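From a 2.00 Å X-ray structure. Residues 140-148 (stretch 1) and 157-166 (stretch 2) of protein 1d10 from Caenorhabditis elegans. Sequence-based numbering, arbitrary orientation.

Stretch 1 (140-148) GSYLSLSGQ
Stretch 2 157-166: QREVVGTDSI

The strand that starts at Tyr142 pairs antiparallel with strand 158-163, their N-to-C directions 139° apart and their axes approaching to 4.6 Å; the two stretches together bury 771 Å². Residues 141-145 and 157-163 have extended phi/psi values; Ser146 (-71/-23) does not, and stretch 1 turns a corner at Gly147 (101/-6).

Arg158 (-81/142) enters the pairing through its backbone, its CA 3.5 Å from Gln148 O. At Glu159 (-75/132), N donates to Gln148 O (2.8 Å, 176°), while O accepts from Ser146 N (3.1 Å, 160°). Water 2 spans the corner, donating to Gln148 O (2.7 Å) and Glu159 O (2.8 Å) and accepting from Gly147 N. The extended Glu159 side chain (chi1 t, chi2 t) brings OE1 within 2.4 Å of Ser146 OG, a very short hydrogen bond; this OG (chi1 p) also accepts from Gln148 N at 3.1 Å.

Val160 (-109/130, chi1 t) faces Leu145 in a non-hydrogen-bonded pair, CA-CA 4.6 Å. On this face its CG1 meets Leu143 CD1 at 3.4 Å and its CG2 meets Leu145 CD2 at 3.8 Å.

Val161 (-145/-179, chi1 m) forms a hydrogen-bonded pair with Ser144: Val161 N to Ser144 O, 2.7 Å and 176°; Ser144 N to Val161 O, 2.8 Å and 157°. Gly162 (-110/118) pairs with Leu143, CA-CA 5.0 Å; an ideal CB on Gly162 would lie 3.0 Å from Ser141 CB, a tight fit.

Thr163 (-104/142, chi1 p) pairs with Tyr142 through Tyr142 N to Thr163 O (2.9 Å, 167°) and Thr163 N to Tyr142 O (3.0 Å, 161°). Its OG1 lies 3.0 Å from Ser144 OG and donates to Ser165 O at 2.7 Å. Beyond the strand, water 1 links Asp164 O (2.7 Å) to Gly140 O (2.9 Å). CG1 of Ile166 (m,t) lies 3.5 Å from the centroid of the Tyr142 ring (chi1 m, chi2 -83°), over one face and 14° off the ring normal, a CH-pi contact.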

# COMPACT_ATOMS: atom_id res chain seq x y z
N GLY A 140 -7.69 -11.12 -2.20
CA GLY A 140 -7.72 -11.45 -0.79
C GLY A 140 -6.35 -11.47 -0.12
O GLY A 140 -6.25 -11.69 1.09
N SER A 141 -5.30 -11.23 -0.90
CA SER A 141 -3.95 -11.23 -0.37
C SER A 141 -3.69 -10.01 0.48
O SER A 141 -4.17 -8.91 0.18
CB SER A 141 -2.93 -11.28 -1.51
OG SER A 141 -3.21 -12.35 -2.39
N TYR A 142 -2.91 -10.20 1.55
CA TYR A 142 -2.57 -9.12 2.45
C TYR A 142 -1.30 -8.42 1.97
O TYR A 142 -0.37 -9.07 1.50
CB TYR A 142 -2.34 -9.67 3.85
CG TYR A 142 -3.59 -10.24 4.50
CD1 TYR A 142 -4.49 -9.41 5.16
CD2 TYR A 142 -3.86 -11.61 4.46
CE1 TYR A 142 -5.63 -9.92 5.76
CE2 TYR A 142 -5.01 -12.13 5.06
CZ TYR A 142 -5.89 -11.28 5.71
OH TYR A 142 -7.03 -11.79 6.31
N LEU A 143 -1.28 -7.10 2.07
CA LEU A 143 -0.10 -6.34 1.67
C LEU A 143 0.92 -6.68 2.75
O LEU A 143 0.67 -6.45 3.93
CB LEU A 143 -0.41 -4.84 1.69
CG LEU A 143 0.75 -3.90 1.33
CD1 LEU A 143 1.11 -4.06 -0.13
CD2 LEU A 143 0.33 -2.46 1.62
N SER A 144 2.07 -7.24 2.36
CA SER A 144 3.07 -7.62 3.35
C SER A 144 4.50 -7.54 2.86
O SER A 144 4.77 -7.64 1.66
CB SER A 144 2.83 -9.07 3.81
OG SER A 144 1.48 -9.32 4.14
N LEU A 145 5.42 -7.35 3.80
CA LEU A 145 6.84 -7.35 3.46
C LEU A 145 7.17 -8.84 3.45
O LEU A 145 6.86 -9.56 4.41
CB LEU A 145 7.66 -6.62 4.52
CG LEU A 145 7.42 -5.12 4.67
CD1 LEU A 145 8.45 -4.51 5.61
CD2 LEU A 145 7.51 -4.46 3.30
N SER A 146 7.77 -9.31 2.37
CA SER A 146 8.14 -10.72 2.24
C SER A 146 9.29 -11.07 3.17
O SER A 146 9.48 -12.23 3.52
CB SER A 146 8.55 -11.03 0.81
OG SER A 146 9.79 -10.42 0.52
N GLY A 147 10.06 -10.05 3.55
CA GLY A 147 11.20 -10.28 4.42
C GLY A 147 12.47 -10.29 3.59
O GLY A 147 13.58 -10.36 4.11
N GLN A 148 12.29 -10.23 2.27
CA GLN A 148 13.42 -10.21 1.35
C GLN A 148 13.79 -8.77 1.03
O GLN A 148 12.96 -7.87 1.17
CB GLN A 148 13.05 -10.94 0.06
CG GLN A 148 12.92 -12.44 0.21
CD GLN A 148 14.21 -13.07 0.71
OE1 GLN A 148 15.25 -12.95 0.06
NE2 GLN A 148 14.14 -13.72 1.86
N GLN A 157 16.29 -2.08 -0.33
CA GLN A 157 14.85 -1.85 -0.26
C GLN A 157 14.13 -3.19 -0.06
O GLN A 157 14.51 -4.20 -0.66
CB GLN A 157 14.37 -1.14 -1.53
CG GLN A 157 14.95 0.27 -1.65
CD GLN A 157 14.40 1.05 -2.82
OE1 GLN A 157 13.24 0.91 -3.18
NE2 GLN A 157 15.23 1.91 -3.40
N ARG A 158 13.11 -3.20 0.79
CA ARG A 158 12.38 -4.43 1.08
C ARG A 158 11.33 -4.81 0.05
O ARG A 158 10.64 -3.94 -0.50
CB ARG A 158 11.73 -4.35 2.46
CG ARG A 158 12.71 -4.27 3.63
CD ARG A 158 13.30 -2.88 3.78
NE ARG A 158 13.84 -2.64 5.12
CZ ARG A 158 15.04 -3.03 5.53
NH1 ARG A 158 15.86 -3.67 4.71
NH2 ARG A 158 15.44 -2.76 6.77
N GLU A 159 11.21 -6.11 -0.22
CA GLU A 159 10.23 -6.60 -1.17
C GLU A 159 8.84 -6.55 -0.54
O GLU A 159 8.65 -6.98 0.60
CB GLU A 159 10.54 -8.05 -1.59
CG GLU A 159 9.47 -8.67 -2.49
CD GLU A 159 9.66 -10.17 -2.72
OE1 GLU A 159 10.08 -10.87 -1.78
OE2 GLU A 159 9.38 -10.64 -3.84
N VAL A 160 7.89 -6.00 -1.29
CA VAL A 160 6.50 -5.89 -0.86
C VAL A 160 5.71 -6.89 -1.72
O VAL A 160 5.84 -6.90 -2.95
CB VAL A 160 5.95 -4.47 -1.11
CG1 VAL A 160 4.46 -4.43 -0.81
CG2 VAL A 160 6.69 -3.46 -0.23
N VAL A 161 4.90 -7.72 -1.08
CA VAL A 161 4.13 -8.71 -1.82
C VAL A 161 2.76 -8.96 -1.22
O VAL A 161 2.37 -8.36 -0.21
CB VAL A 161 4.86 -10.08 -1.85
CG1 VAL A 161 6.27 -9.92 -2.39
CG2 VAL A 161 4.88 -10.68 -0.45
N GLY A 162 2.03 -9.88 -1.85
CA GLY A 162 0.70 -10.24 -1.39
C GLY A 162 0.75 -11.64 -0.82
O GLY A 162 1.08 -12.59 -1.53
N THR A 163 0.46 -11.78 0.46
CA THR A 163 0.49 -13.08 1.10
C THR A 163 -0.92 -13.62 1.32
O THR A 163 -1.84 -12.87 1.64
CB THR A 163 1.22 -13.01 2.45
OG1 THR A 163 0.56 -12.05 3.30
CG2 THR A 163 2.67 -12.58 2.24
N ASP A 164 -1.09 -14.93 1.13
CA ASP A 164 -2.40 -15.54 1.33
C ASP A 164 -2.80 -15.40 2.79
O ASP A 164 -3.97 -15.21 3.10
CB ASP A 164 -2.38 -17.03 0.95
CG ASP A 164 -2.25 -17.24 -0.55
OD1 ASP A 164 -3.00 -16.60 -1.32
OD2 ASP A 164 -1.40 -18.07 -0.96
N SER A 165 -1.84 -15.46 3.69
CA SER A 165 -2.15 -15.33 5.11
C SER A 165 -1.44 -14.15 5.76
O SER A 165 -0.50 -13.58 5.21
CB SER A 165 -1.77 -16.62 5.84
OG SER A 165 -2.49 -17.73 5.32
N ILE A 166 -1.91 -13.78 6.95
CA ILE A 166 -1.33 -12.67 7.69
C ILE A 166 0.02 -13.11 8.25
O ILE A 166 0.13 -14.17 8.86
CB ILE A 166 -2.26 -12.26 8.85
CG1 ILE A 166 -3.58 -11.73 8.28
CG2 ILE A 166 -1.59 -11.19 9.70
CD1 ILE A 166 -4.60 -11.33 9.33
O HOH W 1 -6.29 -14.36 2.11
O HOH W 2 10.63 -7.60 2.47